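Side-chain contacts in MarR family transcriptional regulator (Staphylococcus epidermidis, PDB 5HLI), which probably binds DNA as a dimer and regulates transcription in response to oxidation, as a redox-sensing member of the MarR family: residues A[44-49]-A[59-64]; A[74-79]-A[95-100]; A[48-53]-A[83-88]. The protein carries 1 engineered substitution. All coordinates share one frame; numbering follows the deposited sequence.

Contact 1: A[44-49]-A[59-64]; sequences YLVLLT and NSIGRH
T49 lays its methyl, CG2, against the branch methyl CG2 of I61 at 4.1 Å, where helix 41-52 meets helix 58-65, the first helix of the helix-turn-helix in this winged-helix domain. The two short helical segments approach to 10.2 Å between axes and run at 106° to each other, and few side chains meet at the crossing. I61 serves two partners with one atom: the same CG2 methyl also reaches CG2 of V46, at a looser 4.3 Å. Behind this small apolar patch lies helix 69-81, whose L72 touches both V46 and I61.

At the outer end of the crossing the contact turns polar, and T49 belongs to both halves. Its OG1 stands trans to the backbone N (chi1 -175°), which leaves CG2 wedged between N and the carbonyl carbon and turned to the apolar side, while the hydroxyl lies beside H64. The threonine side chain and the histidine stand roughly perpendicular. Q56, on the short strand just before helix 58-65, joins them: its NE2 is hydrogen-bonded to T49 OG1 and holds it, and its OE1 takes part in a weak bond with H64 ND1. Within this polar group T49 OG1 lies obliquely to the imidazole, 3.0 Å from H64 ND1 and 3.4 Å from H64 CG.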
# COMPACT_ATOMS: atom_id res chain seq x y z
N TYR A 44 13.70 1.80 -8.97
CA TYR A 44 14.01 2.50 -7.73
C TYR A 44 14.72 1.59 -6.74
O TYR A 44 15.65 2.02 -6.05
CB TYR A 44 12.72 3.06 -7.14
CG TYR A 44 12.86 3.93 -5.91
CD1 TYR A 44 13.83 4.92 -5.83
CD2 TYR A 44 11.98 3.79 -4.85
CE1 TYR A 44 13.93 5.73 -4.71
CE2 TYR A 44 12.07 4.59 -3.73
CZ TYR A 44 13.05 5.56 -3.66
OH TYR A 44 13.14 6.35 -2.54
N LEU A 45 14.30 0.32 -6.66
CA LEU A 45 14.97 -0.62 -5.77
C LEU A 45 16.42 -0.83 -6.18
O LEU A 45 17.31 -0.91 -5.32
CB LEU A 45 14.22 -1.96 -5.76
CG LEU A 45 12.84 -2.00 -5.11
CD1 LEU A 45 12.29 -3.41 -5.16
CD2 LEU A 45 12.90 -1.49 -3.68
N VAL A 46 16.68 -0.92 -7.48
CA VAL A 46 18.06 -1.09 -7.97
C VAL A 46 18.89 0.15 -7.64
O VAL A 46 20.04 0.04 -7.19
CB VAL A 46 18.06 -1.38 -9.48
CG1 VAL A 46 19.49 -1.35 -10.03
CG2 VAL A 46 17.41 -2.74 -9.76
N LEU A 47 18.33 1.34 -7.85
CA LEU A 47 19.05 2.56 -7.53
C LEU A 47 19.34 2.65 -6.04
O LEU A 47 20.41 3.12 -5.63
CB LEU A 47 18.25 3.77 -8.00
CG LEU A 47 18.07 3.91 -9.52
CD1 LEU A 47 17.07 5.02 -9.84
CD2 LEU A 47 19.41 4.18 -10.19
N LEU A 48 18.40 2.19 -5.21
CA LEU A 48 18.58 2.29 -3.76
C LEU A 48 19.76 1.44 -3.28
O LEU A 48 20.52 1.88 -2.40
CB LEU A 48 17.29 1.88 -3.04
CG LEU A 48 16.18 2.93 -3.07
CD1 LEU A 48 14.87 2.37 -2.53
CD2 LEU A 48 16.61 4.17 -2.28
N THR A 49 19.94 0.24 -3.83
CA THR A 49 21.08 -0.56 -3.41
C THR A 49 22.38 -0.01 -4.00
O THR A 49 23.43 -0.05 -3.34
CB THR A 49 20.89 -2.04 -3.78
OG1 THR A 49 21.97 -2.80 -3.24
CG2 THR A 49 20.85 -2.26 -5.29
N ASN A 59 24.84 -10.04 -10.10
CA ASN A 59 24.49 -11.04 -9.10
C ASN A 59 24.38 -10.43 -7.70
O ASN A 59 23.52 -10.82 -6.91
CB ASN A 59 25.52 -12.17 -9.11
CG ASN A 59 25.37 -13.07 -10.33
OD1 ASN A 59 24.30 -13.17 -10.92
ND2 ASN A 59 26.46 -13.73 -10.70
N SER A 60 25.25 -9.46 -7.38
CA SER A 60 25.18 -8.80 -6.08
C SER A 60 23.88 -8.02 -5.92
O SER A 60 23.28 -8.01 -4.84
CB SER A 60 26.38 -7.88 -5.89
OG SER A 60 26.22 -7.06 -4.75
N ILE A 61 23.43 -7.36 -6.99
CA ILE A 61 22.14 -6.67 -6.94
C ILE A 61 21.02 -7.67 -6.72
O ILE A 61 20.07 -7.42 -5.97
CB ILE A 61 21.93 -5.84 -8.22
CG1 ILE A 61 23.06 -4.81 -8.37
CG2 ILE A 61 20.57 -5.16 -8.20
CD1 ILE A 61 22.98 -3.99 -9.65
N GLY A 62 21.11 -8.83 -7.38
CA GLY A 62 20.09 -9.85 -7.20
C GLY A 62 20.01 -10.36 -5.78
O GLY A 62 18.92 -10.59 -5.25
N ARG A 63 21.16 -10.53 -5.12
CA ARG A 63 21.16 -10.95 -3.72
C ARG A 63 20.54 -9.87 -2.83
O ARG A 63 19.75 -10.18 -1.93
CB ARG A 63 22.58 -11.28 -3.27
CG ARG A 63 23.14 -12.55 -3.89
CD ARG A 63 24.47 -12.95 -3.26
NE ARG A 63 25.56 -12.06 -3.64
CZ ARG A 63 26.29 -12.20 -4.75
NH1 ARG A 63 26.03 -13.19 -5.59
NH2 ARG A 63 27.27 -11.35 -5.01
N HIS A 64 20.88 -8.60 -3.08
CA HIS A 64 20.34 -7.51 -2.27
C HIS A 64 18.82 -7.42 -2.39
O HIS A 64 18.13 -7.17 -1.39
CB HIS A 64 20.96 -6.19 -2.69
CG HIS A 64 22.37 -6.01 -2.23
ND1 HIS A 64 23.34 -5.41 -3.00
CD2 HIS A 64 22.97 -6.35 -1.06
CE1 HIS A 64 24.48 -5.39 -2.33
NE2 HIS A 64 24.28 -5.95 -1.16

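Contact 2: A[74-79]-A[95-100]. Engineered in segment 74-79: M75 (natural residue Leu).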
# COMPACT_ATOMS: atom_id res chain seq x y z
N PRO A 74 16.51 -6.79 -18.04
CA PRO A 74 15.90 -5.63 -18.74
C PRO A 74 15.87 -4.37 -17.89
O PRO A 74 15.92 -3.27 -18.45
CB PRO A 74 14.49 -6.13 -19.07
CG PRO A 74 14.20 -7.15 -18.04
CD PRO A 74 15.51 -7.84 -17.79
N MET A 75 15.78 -4.49 -16.59
CA MET A 75 15.81 -3.32 -15.75
C MET A 75 17.12 -2.57 -15.84
O MET A 75 17.10 -1.39 -15.92
CB MET A 75 15.51 -3.66 -14.33
CG MET A 75 14.09 -4.02 -14.19
SD MET A 75 13.75 -3.97 -12.50
CE MET A 75 14.18 -5.57 -11.93
N LEU A 76 18.23 -3.29 -15.80
CA LEU A 76 19.53 -2.64 -15.89
C LEU A 76 19.76 -2.05 -17.27
O LEU A 76 20.34 -0.96 -17.40
CB LEU A 76 20.64 -3.63 -15.52
CG LEU A 76 20.72 -3.95 -14.03
CD1 LEU A 76 21.66 -5.10 -13.78
CD2 LEU A 76 21.15 -2.71 -13.25
N LYS A 77 19.32 -2.74 -18.32
CA LYS A 77 19.40 -2.18 -19.66
C LYS A 77 18.61 -0.88 -19.76
O LYS A 77 19.08 0.10 -20.36
CB LYS A 77 18.90 -3.18 -20.70
CG LYS A 77 19.85 -4.33 -20.98
CD LYS A 77 19.31 -5.22 -22.09
CE LYS A 77 20.28 -6.34 -22.43
NZ LYS A 77 19.73 -7.21 -23.50
N ARG A 78 17.42 -0.84 -19.16
CA ARG A 78 16.62 0.38 -19.19
C ARG A 78 17.28 1.49 -18.39
O ARG A 78 17.27 2.66 -18.80
CB ARG A 78 15.21 0.10 -18.66
CG ARG A 78 14.33 1.34 -18.53
CD ARG A 78 14.21 2.09 -19.86
NE ARG A 78 13.47 3.34 -19.71
CZ ARG A 78 13.34 4.25 -20.68
NH1 ARG A 78 13.91 4.05 -21.86
NH2 ARG A 78 12.65 5.36 -20.45
N LEU A 79 17.87 1.16 -17.24
CA LEU A 79 18.57 2.17 -16.45
C LEU A 79 19.81 2.68 -17.18
O LEU A 79 20.19 3.84 -17.00
CB LEU A 79 18.94 1.61 -15.08
CG LEU A 79 17.78 1.50 -14.09
CD1 LEU A 79 18.22 0.80 -12.82
CD2 LEU A 79 17.21 2.88 -13.78
N ARG A 95 33.48 -13.11 -16.04
CA ARG A 95 32.49 -12.62 -17.00
C ARG A 95 31.26 -12.06 -16.29
O ARG A 95 30.12 -12.29 -16.69
CB ARG A 95 32.10 -13.71 -17.99
CG ARG A 95 33.27 -14.24 -18.80
CD ARG A 95 32.82 -15.13 -19.96
NE ARG A 95 33.93 -15.89 -20.52
CZ ARG A 95 34.44 -15.66 -21.73
NH1 ARG A 95 33.93 -14.70 -22.51
NH2 ARG A 95 35.46 -16.38 -22.18
N GLN A 96 31.50 -11.32 -15.21
CA GLN A 96 30.42 -10.69 -14.48
C GLN A 96 29.90 -9.48 -15.26
O GLN A 96 30.55 -8.96 -16.17
CB GLN A 96 30.88 -10.26 -13.09
CG GLN A 96 31.43 -11.39 -12.25
CD GLN A 96 32.25 -10.90 -11.07
OE1 GLN A 96 32.88 -9.84 -11.14
NE2 GLN A 96 32.24 -11.65 -9.98
N LEU A 97 28.70 -9.03 -14.89
CA LEU A 97 28.15 -7.78 -15.39
C LEU A 97 28.29 -6.75 -14.28
O LEU A 97 27.60 -6.84 -13.25
CB LEU A 97 26.69 -7.95 -15.81
CG LEU A 97 26.05 -6.71 -16.47
CD1 LEU A 97 26.67 -6.45 -17.83
CD2 LEU A 97 24.54 -6.87 -16.56
N ILE A 98 29.19 -5.80 -14.46
CA ILE A 98 29.46 -4.78 -13.45
C ILE A 98 28.57 -3.58 -13.72
O ILE A 98 28.60 -3.00 -14.81
CB ILE A 98 30.95 -4.39 -13.44
CG1 ILE A 98 31.81 -5.61 -13.09
CG2 ILE A 98 31.19 -3.25 -12.46
CD1 ILE A 98 33.29 -5.33 -13.12
N ILE A 99 27.79 -3.19 -12.71
CA ILE A 99 26.87 -2.06 -12.81
C ILE A 99 27.46 -0.89 -12.04
O ILE A 99 27.78 -1.02 -10.85
CB ILE A 99 25.47 -2.43 -12.27
CG1 ILE A 99 24.95 -3.68 -12.98
CG2 ILE A 99 24.51 -1.26 -12.43
CD1 ILE A 99 24.82 -3.52 -14.48
N THR A 100 27.61 0.25 -12.71
CA THR A 100 28.20 1.43 -12.10
C THR A 100 27.31 2.63 -12.36
O THR A 100 26.88 2.86 -13.50
CB THR A 100 29.61 1.69 -12.65
OG1 THR A 100 30.35 0.46 -12.66
CG2 THR A 100 30.34 2.70 -11.78
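L76 and I99 interlock across the gap between helix 69-81 and strand 97-101, and this one pair supplies nearly all of the contact. The leucine presents both prongs of its fork. Its CD1 methyl rests 3.6 Å from I99 CD1 and almost equally near CG1 of the isoleucine, while L76 CD2 lies 3.8 Å from the I99 branch methyl, CG2. The isoleucine is thus gripped along its length, with CG1 near both leucine methyls. Its torsions help: CG1 points away from the carbonyl carbon, and a chi2 of -59° bends CD1 out of the extended course, bringing that methyl round to L76 CD1. The two side chains meet at a slant, and the interaction is wholly apolar.

The fit slackens two residues earlier on the strand. L97 faces the helix as I99 does, alternation along the strand putting both on one side, yet it adds just a grazing approach of its CD2 to L76 CD1 at 4.4 Å. Beyond this buried strip the helix turns to solvent: K77 and R78 are exposed and carry their charges outside the pair, as does R95 in the turn leading into the strand. M75, an engineered residue (Leu in the natural sequence), packs on S42 of helix 41-52 instead.

In the winged helix-turn-helix fold, helix 69-81 occupies the position of the recognition helix and strand 97-101 is the second strand of the wing, so L76 ties one to the other. L58 closes over L76 and L97 from helix 58-65, I61 of that helix touches I99, and strand 85-89 lies alongside, with R87 reaching I99.

Contact 3: A[48-53]-A[83-88]; sequences LTLWEE and GWVKRE
The first strand of the wing meets helix 41-52 through V85 and L50, whose methyls V85 CG1 and L50 CD1 stand 3.6 Å apart. The leucine comes in nearly perpendicular to the valine, and the touch is confined to this single pair of atoms. I99 of the neighbouring strand 97-101 packs on both residues, and L79 of helix 69-81 also touches V85.

A second meeting joins two indoles. W84 CZ3 arrives at the edge of the W51 ring, near its plane, and lies 4.2 Å from W51 CZ2. W51 leaves its helix alongside segment 83-88 rather than toward it; with chi2 at -31° its six-membered ring is carried nearer to W84. Its NE1 is hydrogen-bonded to the backbone O of G105, which helps fix the rotation of the ring.

W84 occupies the joint between recognition helix and wing in this winged-helix domain. Just before it, G83, with its positive phi (85°), is the C' residue of a Schellman motif that ends helix 69-81, W84 N bonding back to L79 O. The chain then enters strand 85-89, where R87 NH1 forms a salt bridge with OE2 of E80 on that same helix.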
# COMPACT_ATOMS: atom_id res chain seq x y z
N LEU A 48 18.40 2.19 -5.21
CA LEU A 48 18.58 2.29 -3.76
C LEU A 48 19.76 1.44 -3.28
O LEU A 48 20.52 1.88 -2.40
CB LEU A 48 17.29 1.88 -3.04
CG LEU A 48 16.18 2.93 -3.07
CD1 LEU A 48 14.87 2.37 -2.53
CD2 LEU A 48 16.61 4.17 -2.28
N THR A 49 19.94 0.24 -3.83
CA THR A 49 21.08 -0.56 -3.41
C THR A 49 22.38 -0.01 -4.00
O THR A 49 23.43 -0.05 -3.34
CB THR A 49 20.89 -2.04 -3.78
OG1 THR A 49 21.97 -2.80 -3.24
CG2 THR A 49 20.85 -2.26 -5.29
N LEU A 50 22.33 0.54 -5.22
CA LEU A 50 23.53 1.15 -5.79
C LEU A 50 23.95 2.38 -4.99
O LEU A 50 25.15 2.64 -4.84
CB LEU A 50 23.28 1.52 -7.25
CG LEU A 50 23.23 0.36 -8.24
CD1 LEU A 50 22.80 0.85 -9.61
CD2 LEU A 50 24.59 -0.32 -8.33
N TRP A 51 22.99 3.14 -4.47
CA TRP A 51 23.32 4.29 -3.64
C TRP A 51 23.89 3.88 -2.29
O TRP A 51 24.49 4.72 -1.61
CB TRP A 51 22.08 5.17 -3.46
CG TRP A 51 21.72 5.94 -4.71
CD1 TRP A 51 22.58 6.38 -5.67
CD2 TRP A 51 20.41 6.32 -5.13
NE1 TRP A 51 21.88 7.03 -6.66
CE2 TRP A 51 20.54 7.01 -6.35
CE3 TRP A 51 19.13 6.16 -4.59
CZ2 TRP A 51 19.45 7.53 -7.04
CZ3 TRP A 51 18.04 6.68 -5.28
CH2 TRP A 51 18.21 7.35 -6.49
N GLU A 52 23.73 2.62 -1.90
CA GLU A 52 24.37 2.09 -0.70
C GLU A 52 25.73 1.48 -1.01
O GLU A 52 26.68 1.67 -0.24
CB GLU A 52 23.48 1.04 -0.03
CG GLU A 52 22.17 1.59 0.50
CD GLU A 52 22.37 2.59 1.62
OE1 GLU A 52 22.90 2.20 2.68
OE2 GLU A 52 22.00 3.77 1.43
N GLU A 53 25.85 0.75 -2.12
CA GLU A 53 27.09 0.10 -2.51
C GLU A 53 27.24 0.19 -4.02
O GLU A 53 26.41 -0.35 -4.76
CB GLU A 53 27.11 -1.37 -2.05
CG GLU A 53 28.36 -2.13 -2.47
CD GLU A 53 28.28 -3.60 -2.14
OE1 GLU A 53 27.29 -4.02 -1.50
OE2 GLU A 53 29.21 -4.35 -2.51
N GLY A 83 20.27 6.65 -18.80
CA GLY A 83 21.36 7.46 -18.28
C GLY A 83 21.64 7.35 -16.80
O GLY A 83 22.30 8.24 -16.25
N TRP A 84 21.18 6.29 -16.14
CA TRP A 84 21.40 6.14 -14.70
C TRP A 84 22.64 5.32 -14.36
O TRP A 84 23.34 5.63 -13.39
CB TRP A 84 20.18 5.49 -14.04
CG TRP A 84 18.95 6.34 -14.05
CD1 TRP A 84 18.03 6.44 -15.05
CD2 TRP A 84 18.48 7.18 -12.99
NE1 TRP A 84 17.02 7.30 -14.69
CE2 TRP A 84 17.27 7.76 -13.42
CE3 TRP A 84 18.96 7.49 -11.71
CZ2 TRP A 84 16.55 8.65 -12.63
CZ3 TRP A 84 18.24 8.36 -10.93
CH2 TRP A 84 17.05 8.93 -11.39
N VAL A 85 22.91 4.26 -15.12
CA VAL A 85 24.01 3.35 -14.82
C VAL A 85 24.79 3.09 -16.10
O VAL A 85 24.35 3.38 -17.21
CB VAL A 85 23.52 2.01 -14.23
CG1 VAL A 85 22.74 2.24 -12.94
CG2 VAL A 85 22.69 1.25 -15.25
N LYS A 86 25.98 2.51 -15.93
CA LYS A 86 26.73 1.90 -17.01
C LYS A 86 26.75 0.39 -16.82
O LYS A 86 26.78 -0.11 -15.69
CB LYS A 86 28.16 2.44 -17.08
CG LYS A 86 28.24 3.91 -17.44
CD LYS A 86 29.67 4.34 -17.72
CE LYS A 86 29.72 5.75 -18.27
NZ LYS A 86 28.94 5.87 -19.54
N ARG A 87 26.74 -0.34 -17.93
CA ARG A 87 26.84 -1.79 -17.93
C ARG A 87 28.17 -2.19 -18.54
O ARG A 87 28.53 -1.72 -19.63
CB ARG A 87 25.68 -2.43 -18.70
CG ARG A 87 24.34 -2.30 -17.98
CD ARG A 87 23.15 -2.68 -18.86
NE ARG A 87 23.19 -4.06 -19.33
CZ ARG A 87 23.49 -4.43 -20.57
NH1 ARG A 87 23.77 -3.51 -21.48
NH2 ARG A 87 23.50 -5.71 -20.90
N GLU A 88 28.92 -3.04 -17.84
CA GLU A 88 30.21 -3.54 -18.31
C GLU A 88 30.22 -5.06 -18.16
O GLU A 88 30.38 -5.57 -17.04
CB GLU A 88 31.38 -2.92 -17.56
CG GLU A 88 32.72 -3.53 -17.92
CD GLU A 88 33.82 -3.18 -16.92
OE1 GLU A 88 34.94 -3.72 -17.06
OE2 GLU A 88 33.56 -2.37 -16.01

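Overall arrangement
All three contacts lie in one winged helix-turn-helix domain. Contact 3 is about 8 Å, centre to centre, from each of the others, and contacts 1 and 2 are about 11 Å apart. Contacts 1 and 3 both start from helix 41-52, one reaching forward to helix 58-65 and the other to the wing. Along the chain both segments of contact 1 precede those of contact 2, whereas contacts 2 and 3 alternate and end on adjacent strands of one antiparallel sheet. I61 touches L50 and L76, so a shared core links helices and wing, probably fixing their relative placement for DNA binding.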